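Local coordinates for protein 3-keto-5-aminohexanoate cleavage enzyme (PDB 3E49) that probably catalyses the zinc-dependent cleavage of 3-keto-5-aminohexanoate, a beta-keto acid, at an active site in a TIM barrel, at residues A[11-16]-A[253-258]; A[49-54]-A[81-86]; A[85-90]-A[108-113]. One frame throughout, in Å; residues are numbered along the deposited sequence.

Interaction 1. Residues A[11-16]-A[253-258]; sequences TCAVTG and NVRVGL
Thr-11 and Cys-12 run parallel to Arg-255 and Val-256, with strand axes 4.6 Å apart at closest and 19° between their directions, and nearly straight bonds join Thr-11 N to Val-254 O, Val-256 N to Thr-11 O and Ala-13 N to Val-256 O. First and last strands of the TIM barrel are paired here, which closes it. Water 1 bridges Thr-11 OG1 and Val-254 O beside this seam. Arg-255, with CG anti to the backbone N (chi1 174°), stretches along the inner face: its CD passes Thr-11 CG2 at 4.0 Å, and its NH2 comes within 3.3 Å of Ala-13 CB, where a small methyl suits a site so close beside the guanidinium. On the other face Cys-12 SG lies 4.3 Å from Val-256 CG2, and helix 273-286 packs over both. Gly-257 follows with phi at 130°; its CA sits 3.2 Å from Ala-13 O in a CA-H...O contact, so close that a CB would clash with that oxygen. The buried guanidinium forms salt bridges with Glu-170 through NH1 and Asp-260 through NE, an ion network that probably balances its charge beside the zinc ion.

Interaction 2. Residues A[49-54]-A[81-86]; sequences IHLHAR and AVINLT. With ZN (zinc ion), chain E.
Thr-86 sets its CG2 over the centre of the His-52 ring, 3.5 Å from the centroid and 8° off the ring normal, in a CH-pi contact. With OG1 anti to the backbone N (chi1 -178°), the methyl covers the imidazole while the hydroxyl reaches water 2 at 2.9 Å; OG1 is also tied to the turn that follows at Gly-88. A beta-branched residue with one methyl and one hydroxyl can thus serve ring and water together.

His-50 NE2 and His-52 NE2 each bind the zinc ion at 2.2 Å, waters 2 and 3 occupy two more positions at 2.4 Å from the metal, and Glu-259 completes the site. Asn-84 ND2 lies at the edge of the His-50 ring, 3.8 Å from ND1, with amide and ring planes 71° apart; both nitrogens bond to Glu-170 OE1 rather than to each other.

On the other face of the sheet Leu-51 CD1 meets Ile-83 CG2 at 3.6 Å and Ile-49 CG1 rests on Ala-81 CB, under helices 31-44 and 71-78. Four backbone bonds hold these parallel strands in register. Since Glu-170 takes the N-H of His-50 ND1, NE2 keeps its lone pair for the metal; the carboxylate, a second-shell group, probably strengthens that donation, and the Asn-84 amide probably helps to hold it in place.

Interaction 3. Residues A[85-90]-A[108-113]; sequences LTTGGS and ELASLN
Leu-85 and Ala-110 form the one bridge of the parallel pairing, and backbone bonds from Leu-85 N to Leu-109 O (3.1 Å) and from Ser-111 N to Leu-85 O (2.9 Å) bracket it. The CA-H of Ala-110 is also directed at Leu-85 O.

Beyond Leu-85 the chain draws away from strand 109-113, and side chains take over the bonding to it. Thr-87 OG1, lying between its own backbone N and carbonyl carbon (chi1 67°), donates to Ser-111 O at 2.6 Å. In return Thr-87 N donates to Ser-111 OG at 3.3 Å, so the two residues grip each other through one hydroxyl and one backbone group apiece. A serine fits here because its short side chain brings an acceptor close to the departing backbone.

This departure lies at the C-terminal end of a barrel strand, the end of a TIM barrel at which active sites are found. The turn is organised by Thr-86: besides its bond to Gly-88, OG1 accepts from Gly-89 N at 3.0 Å, and the two bonds make an ST turn combined with an ST motif. Gly-89 has a positive phi (72°), which suits glycine.

Waters extend the polar contacts. Water 4 donates to Thr-87 OG1 at 2.7 Å and accepts from Asn-113 N, carrying the connection two residues further along strand 109-113, while Ser-111 OG joins the zinc-bound water 2 at 3.2 Å.

Apolar contact is slight. Thr-87 CG2 lies 4.0 Å from Ala-110 CB, which also packs against Leu-85 O; the small alanine lets the threonine methyl settle beside the strand. On the far side of strand 109-113, Leu-112 turns from the loop to pack against Phe-169 and Phe-171 of strand 168-173.

The three contacts follow one arc of the barrel wall around the zinc ion. Interactions 1 and 2, with centres about 9 Å apart, join through adjacent strands: Cys-12 O probably bonds to His-50 N at 2.9 Å, and Thr-15 OG1 probably to Arg-54 NE, also at 2.9 Å. Interactions 2 and 3, centres about 8 Å apart, share Leu-85 and Thr-86, and His-50 CE1 packs 3.5 Å from Ser-111 CB. Interactions 1 and 3 do not touch, their nearest atoms being about 6 Å apart. Glu-170 connects interaction 1 to interaction 2, bonding to Arg-255 as well as to His-50 and Asn-84, while water 2 carries the metal site into interaction 3.

Interaction 1. Residues A[11-16]-A[253-258]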
loop_
_atom_site.group_PDB
_atom_site.type_symbol
_atom_site.label_atom_id
_atom_site.label_comp_id
_atom_site.label_asym_id
_atom_site.label_seq_id
_atom_site.Cartn_x
_atom_site.Cartn_y
_atom_site.Cartn_z
ATOM N N THR A 11 9.623 24.118 -6.774
ATOM C CA THR A 11 10.401 24.125 -7.999
ATOM C C THR A 11 9.467 24.543 -9.137
ATOM O O THR A 11 8.314 24.032 -9.247
ATOM C CB THR A 11 11.027 22.785 -8.322
ATOM O OG1 THR A 11 12.011 22.467 -7.323
ATOM C CG2 THR A 11 11.669 22.825 -9.726
ATOM N N CYS A 12 9.947 25.467 -9.985
ATOM C CA CYS A 12 9.200 25.847 -11.161
ATOM C C CYS A 12 10.006 25.509 -12.439
ATOM O O CYS A 12 11.069 26.024 -12.645
ATOM C CB CYS A 12 8.826 27.317 -11.123
ATOM S SG CYS A 12 7.624 27.679 -12.418
ATOM N N ALA A 13 9.473 24.618 -13.269
ATOM C CA ALA A 13 10.073 24.194 -14.533
ATOM C C ALA A 13 9.392 25.060 -15.590
ATOM O O ALA A 13 8.258 24.786 -16.014
ATOM C CB ALA A 13 9.792 22.720 -14.777
ATOM N N VAL A 14 10.113 26.064 -16.079
ATOM C CA VAL A 14 9.492 27.125 -16.885
ATOM C C VAL A 14 9.102 26.843 -18.334
ATOM O O VAL A 14 8.215 27.522 -18.827
ATOM C CB VAL A 14 10.316 28.461 -16.837
ATOM C CG1 VAL A 14 10.379 28.998 -15.420
ATOM C CG2 VAL A 14 11.702 28.234 -17.400
ATOM N N THR A 15 9.768 25.920 -19.016
ATOM C CA THR A 15 9.407 25.621 -20.435
ATOM C C THR A 15 9.646 24.184 -20.916
ATOM O O THR A 15 8.807 23.593 -21.661
ATOM C CB THR A 15 10.100 26.636 -21.385
ATOM O OG1 THR A 15 9.492 26.559 -22.678
ATOM C CG2 THR A 15 11.620 26.389 -21.446
ATOM N N GLY A 16 10.766 23.600 -20.503
ATOM C CA GLY A 16 11.087 22.223 -20.857
ATOM C C GLY A 16 11.290 21.956 -22.357
ATOM O O GLY A 16 11.591 22.863 -23.094
ATOM N N ASN A 253 7.961 18.368 -0.933
ATOM C CA ASN A 253 8.187 19.584 -1.671
ATOM C C ASN A 253 7.461 19.466 -2.984
ATOM O O ASN A 253 6.983 18.394 -3.313
ATOM C CB ASN A 253 9.673 19.791 -1.800
ATOM C CG ASN A 253 10.298 19.883 -0.439
ATOM O OD1 ASN A 253 10.072 20.864 0.283
ATOM N ND2 ASN A 253 11.029 18.846 -0.049
ATOM N N VAL A 254 7.343 20.560 -3.725
ATOM C CA VAL A 254 6.468 20.546 -4.913
ATOM C C VAL A 254 7.091 21.123 -6.184
ATOM O O VAL A 254 7.888 22.044 -6.125
ATOM C CB VAL A 254 5.185 21.335 -4.591
ATOM C CG1 VAL A 254 4.445 20.689 -3.396
ATOM C CG2 VAL A 254 5.503 22.842 -4.281
ATOM N N ARG A 255 6.664 20.639 -7.337
ATOM C CA ARG A 255 7.148 21.147 -8.618
ATOM C C ARG A 255 5.977 21.530 -9.464
ATOM O O ARG A 255 5.030 20.750 -9.605
ATOM C CB ARG A 255 8.032 20.156 -9.368
ATOM C CG ARG A 255 8.421 20.590 -10.746
ATOM C CD ARG A 255 9.523 19.782 -11.290
ATOM N NE ARG A 255 9.570 19.894 -12.739
ATOM C CZ ARG A 255 10.484 19.348 -13.517
ATOM N NH1 ARG A 255 11.537 18.733 -13.017
ATOM N NH2 ARG A 255 10.356 19.456 -14.816
ATOM N N VAL A 256 6.042 22.750 -9.985
ATOM C CA VAL A 256 5.037 23.268 -10.905
ATOM C C VAL A 256 5.764 23.791 -12.169
ATOM O O VAL A 256 6.976 23.661 -12.286
ATOM C CB VAL A 256 4.107 24.320 -10.255
ATOM C CG1 VAL A 256 3.344 23.694 -9.063
ATOM C CG2 VAL A 256 4.876 25.570 -9.789
ATOM N N GLY A 257 5.013 24.360 -13.106
ATOM C CA GLY A 257 5.589 24.932 -14.323
ATOM C C GLY A 257 4.977 24.520 -15.634
ATOM O O GLY A 257 4.472 23.421 -15.759
ATOM N N LEU A 258 5.094 25.402 -16.628
ATOM C CA LEU A 258 4.564 25.178 -17.984
ATOM C C LEU A 258 5.287 24.072 -18.733
ATOM O O LEU A 258 4.741 23.485 -19.703
ATOM C CB LEU A 258 4.511 26.502 -18.791
ATOM C CG LEU A 258 3.314 27.460 -18.626
ATOM C CD1 LEU A 258 2.832 27.637 -17.240
ATOM C CD2 LEU A 258 3.659 28.850 -19.259
HETATM O O HOH W 1 10.656 21.060 -5.297
#

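Interaction 2. Residues A[49-54]-A[81-86]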
loop_
_atom_site.group_PDB
_atom_site.type_symbol
_atom_site.label_atom_id
_atom_site.label_comp_id
_atom_site.label_asym_id
_atom_site.label_seq_id
_atom_site.Cartn_x
_atom_site.Cartn_y
_atom_site.Cartn_z
ATOM N N ILE A 49 14.428 27.086 -10.022
ATOM C CA ILE A 49 13.997 27.265 -11.389
ATOM C C ILE A 49 14.667 26.207 -12.267
ATOM O O ILE A 49 15.855 26.183 -12.426
ATOM C CB ILE A 49 14.332 28.708 -11.909
ATOM C CG1 ILE A 49 13.880 29.767 -10.896
ATOM C CG2 ILE A 49 13.676 28.953 -13.231
ATOM C CD1 ILE A 49 12.328 29.838 -10.655
ATOM N N HIS A 50 13.866 25.288 -12.798
ATOM C CA HIS A 50 14.335 24.204 -13.638
ATOM C C HIS A 50 14.247 24.709 -15.085
ATOM O O HIS A 50 13.153 25.064 -15.587
ATOM C CB HIS A 50 13.481 22.948 -13.376
ATOM C CG HIS A 50 13.743 21.818 -14.307
ATOM N ND1 HIS A 50 14.377 20.663 -13.918
ATOM C CD2 HIS A 50 13.325 21.599 -15.570
ATOM C CE1 HIS A 50 14.408 19.817 -14.932
ATOM N NE2 HIS A 50 13.856 20.399 -15.973
ATOM N N LEU A 51 15.401 24.694 -15.755
ATOM C CA LEU A 51 15.577 25.352 -17.058
ATOM C C LEU A 51 15.995 24.519 -18.234
ATOM O O LEU A 51 16.869 23.643 -18.135
ATOM C CB LEU A 51 16.624 26.486 -16.897
ATOM C CG LEU A 51 16.172 27.672 -16.049
ATOM C CD1 LEU A 51 17.339 28.399 -15.376
ATOM C CD2 LEU A 51 15.310 28.629 -16.843
ATOM N N HIS A 52 15.312 24.780 -19.355
ATOM C CA HIS A 52 15.733 24.310 -20.670
ATOM C C HIS A 52 15.790 25.560 -21.536
ATOM O O HIS A 52 15.238 26.616 -21.176
ATOM C CB HIS A 52 14.728 23.377 -21.356
ATOM C CG HIS A 52 14.513 22.068 -20.684
ATOM N ND1 HIS A 52 14.486 20.886 -21.385
ATOM C CD2 HIS A 52 14.191 21.757 -19.402
ATOM C CE1 HIS A 52 14.188 19.895 -20.563
ATOM N NE2 HIS A 52 13.998 20.397 -19.358
ATOM N N ALA A 53 16.437 25.415 -22.697
ATOM C CA ALA A 53 16.539 26.490 -23.674
ATOM C C ALA A 53 15.821 26.025 -24.929
ATOM O O ALA A 53 15.726 24.809 -25.206
ATOM C CB ALA A 53 18.008 26.806 -23.990
ATOM N N ARG A 54 15.301 26.996 -25.667
ATOM C CA ARG A 54 14.620 26.736 -26.923
ATOM C C ARG A 54 15.228 27.598 -28.025
ATOM O O ARG A 54 15.775 28.676 -27.748
ATOM C CB ARG A 54 13.133 27.023 -26.770
ATOM C CG ARG A 54 12.393 25.930 -25.982
ATOM C CD ARG A 54 10.910 26.196 -25.881
ATOM N NE ARG A 54 10.215 25.176 -25.091
ATOM C CZ ARG A 54 9.742 24.006 -25.553
ATOM N NH1 ARG A 54 9.909 23.628 -26.814
ATOM N NH2 ARG A 54 9.114 23.166 -24.713
ATOM N N ALA A 81 16.903 32.753 -6.689
ATOM C CA ALA A 81 16.352 31.452 -6.920
ATOM C C ALA A 81 17.441 30.576 -7.513
ATOM O O ALA A 81 18.196 31.018 -8.384
ATOM C CB ALA A 81 15.135 31.555 -7.871
ATOM N N VAL A 82 17.538 29.331 -7.053
ATOM C CA VAL A 82 18.520 28.374 -7.552
ATOM C C VAL A 82 18.270 27.984 -9.024
ATOM O O VAL A 82 17.163 27.557 -9.398
ATOM C CB VAL A 82 18.507 27.040 -6.737
ATOM C CG1 VAL A 82 19.634 26.128 -7.208
ATOM C CG2 VAL A 82 18.569 27.280 -5.246
ATOM N N ILE A 83 19.314 28.101 -9.844
ATOM C CA ILE A 83 19.255 27.741 -11.250
ATOM C C ILE A 83 19.560 26.244 -11.406
ATOM O O ILE A 83 20.606 25.723 -10.982
ATOM C CB ILE A 83 20.208 28.632 -12.094
ATOM C CG1 ILE A 83 19.658 30.048 -12.099
ATOM C CG2 ILE A 83 20.399 28.067 -13.510
ATOM C CD1 ILE A 83 20.536 31.067 -12.739
ATOM N N ASN A 84 18.631 25.540 -12.030
ATOM C CA ASN A 84 18.740 24.120 -12.197
ATOM C C ASN A 84 18.672 23.825 -13.692
ATOM O O ASN A 84 17.666 24.090 -14.311
ATOM C CB ASN A 84 17.573 23.495 -11.431
ATOM C CG ASN A 84 17.466 22.012 -11.595
ATOM O OD1 ASN A 84 18.161 21.382 -12.400
ATOM N ND2 ASN A 84 16.541 21.423 -10.831
ATOM N N LEU A 85 19.750 23.324 -14.278
ATOM C CA LEU A 85 19.773 23.013 -15.720
ATOM C C LEU A 85 19.512 21.578 -16.050
ATOM O O LEU A 85 20.037 20.691 -15.407
ATOM C CB LEU A 85 21.151 23.308 -16.320
ATOM C CG LEU A 85 21.623 24.746 -16.078
ATOM C CD1 LEU A 85 22.952 24.960 -16.834
ATOM C CD2 LEU A 85 20.528 25.752 -16.476
ATOM N N THR A 86 18.767 21.369 -17.131
ATOM C CA THR A 86 18.465 20.045 -17.610
ATOM C C THR A 86 19.685 19.349 -18.236
ATOM O O THR A 86 20.548 20.026 -18.796
ATOM C CB THR A 86 17.347 20.083 -18.675
ATOM O OG1 THR A 86 17.071 18.752 -19.073
ATOM C CG2 THR A 86 17.770 20.879 -19.932
HETATM ZN ZN ZN E . 13.058 19.272 -17.671
HETATM O O HOH W 2 14.835 17.701 -17.609
HETATM O O HOH W 3 12.281 17.417 -16.371
#

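Interaction 3. Residues A[85-90]-A[108-113]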
loop_
_atom_site.group_PDB
_atom_site.type_symbol
_atom_site.label_atom_id
_atom_site.label_comp_id
_atom_site.label_asym_id
_atom_site.label_seq_id
_atom_site.Cartn_x
_atom_site.Cartn_y
_atom_site.Cartn_z
ATOM N N LEU A 85 19.750 23.324 -14.278
ATOM C CA LEU A 85 19.773 23.013 -15.720
ATOM C C LEU A 85 19.512 21.578 -16.050
ATOM O O LEU A 85 20.037 20.691 -15.407
ATOM C CB LEU A 85 21.151 23.308 -16.320
ATOM C CG LEU A 85 21.623 24.746 -16.078
ATOM C CD1 LEU A 85 22.952 24.960 -16.834
ATOM C CD2 LEU A 85 20.528 25.752 -16.476
ATOM N N THR A 86 18.767 21.369 -17.131
ATOM C CA THR A 86 18.465 20.045 -17.610
ATOM C C THR A 86 19.685 19.349 -18.236
ATOM O O THR A 86 20.548 20.026 -18.796
ATOM C CB THR A 86 17.347 20.083 -18.675
ATOM O OG1 THR A 86 17.071 18.752 -19.073
ATOM C CG2 THR A 86 17.770 20.879 -19.932
ATOM N N THR A 87 19.767 18.022 -18.076
ATOM C CA THR A 87 20.763 17.186 -18.738
ATOM C C THR A 87 20.068 16.250 -19.696
ATOM O O THR A 87 20.673 15.345 -20.234
ATOM C CB THR A 87 21.624 16.342 -17.776
ATOM O OG1 THR A 87 20.858 15.317 -17.102
ATOM C CG2 THR A 87 22.293 17.217 -16.818
ATOM N N GLY A 88 18.772 16.449 -19.867
ATOM C CA GLY A 88 17.985 15.616 -20.763
ATOM C C GLY A 88 17.760 16.413 -22.012
ATOM O O GLY A 88 18.316 16.105 -23.095
ATOM N N GLY A 89 17.014 17.502 -21.805
ATOM C CA GLY A 89 16.608 18.405 -22.863
ATOM C C GLY A 89 15.565 17.621 -23.640
ATOM O O GLY A 89 14.583 17.116 -23.061
ATOM N N SER A 90 15.789 17.495 -24.942
ATOM C CA SER A 90 14.923 16.700 -25.780
ATOM C C SER A 90 15.391 15.239 -25.767
ATOM O O SER A 90 16.599 14.961 -25.942
ATOM C CB SER A 90 14.918 17.246 -27.212
ATOM O OG SER A 90 14.186 16.412 -28.093
ATOM N N GLU A 108 24.300 24.939 -9.654
ATOM C CA GLU A 108 24.171 24.346 -8.326
ATOM C C GLU A 108 23.403 23.036 -8.422
ATOM O O GLU A 108 23.653 22.095 -7.681
ATOM C CB GLU A 108 23.399 25.296 -7.426
ATOM C CG GLU A 108 24.211 26.522 -6.969
ATOM C CD GLU A 108 23.423 27.373 -6.050
ATOM O OE1 GLU A 108 23.648 27.286 -4.813
ATOM O OE2 GLU A 108 22.573 28.146 -6.551
ATOM N N LEU A 109 22.445 23.023 -9.337
ATOM C CA LEU A 109 21.622 21.845 -9.586
ATOM C C LEU A 109 21.574 21.529 -11.068
ATOM O O LEU A 109 21.611 22.452 -11.897
ATOM C CB LEU A 109 20.170 22.092 -9.121
ATOM C CG LEU A 109 19.786 21.926 -7.674
ATOM C CD1 LEU A 109 18.352 22.483 -7.418
ATOM C CD2 LEU A 109 19.971 20.453 -7.244
ATOM N N ALA A 110 21.434 20.235 -11.384
ATOM C CA ALA A 110 21.161 19.794 -12.736
ATOM C C ALA A 110 20.152 18.650 -12.625
ATOM O O ALA A 110 20.180 17.901 -11.634
ATOM C CB ALA A 110 22.427 19.312 -13.428
ATOM N N SER A 111 19.269 18.501 -13.606
ATOM C CA SER A 111 18.313 17.402 -13.550
ATOM C C SER A 111 19.036 16.160 -14.019
ATOM O O SER A 111 19.982 16.262 -14.799
ATOM C CB SER A 111 17.099 17.710 -14.423
ATOM O OG SER A 111 17.449 17.671 -15.798
ATOM N N LEU A 112 18.614 14.984 -13.557
ATOM C CA LEU A 112 19.240 13.720 -13.950
ATOM C C LEU A 112 18.122 12.671 -14.010
ATOM O O LEU A 112 17.542 12.308 -12.972
ATOM C CB LEU A 112 20.346 13.309 -12.956
ATOM C CG LEU A 112 21.143 11.995 -13.113
ATOM C CD1 LEU A 112 21.547 11.690 -14.510
ATOM C CD2 LEU A 112 22.391 12.007 -12.238
ATOM N N ASN A 113 17.778 12.258 -15.218
ATOM C CA ASN A 113 16.765 11.242 -15.435
ATOM C C ASN A 113 17.367 9.901 -15.009
ATOM O O ASN A 113 18.490 9.601 -15.367
ATOM C CB ASN A 113 16.322 11.267 -16.890
ATOM C CG ASN A 113 15.216 10.264 -17.197
ATOM O OD1 ASN A 113 15.331 9.095 -16.912
ATOM N ND2 ASN A 113 14.177 10.732 -17.851
HETATM O O HOH W 2 14.835 17.701 -17.609
HETATM O O HOH W 4 19.327 13.138 -17.763
#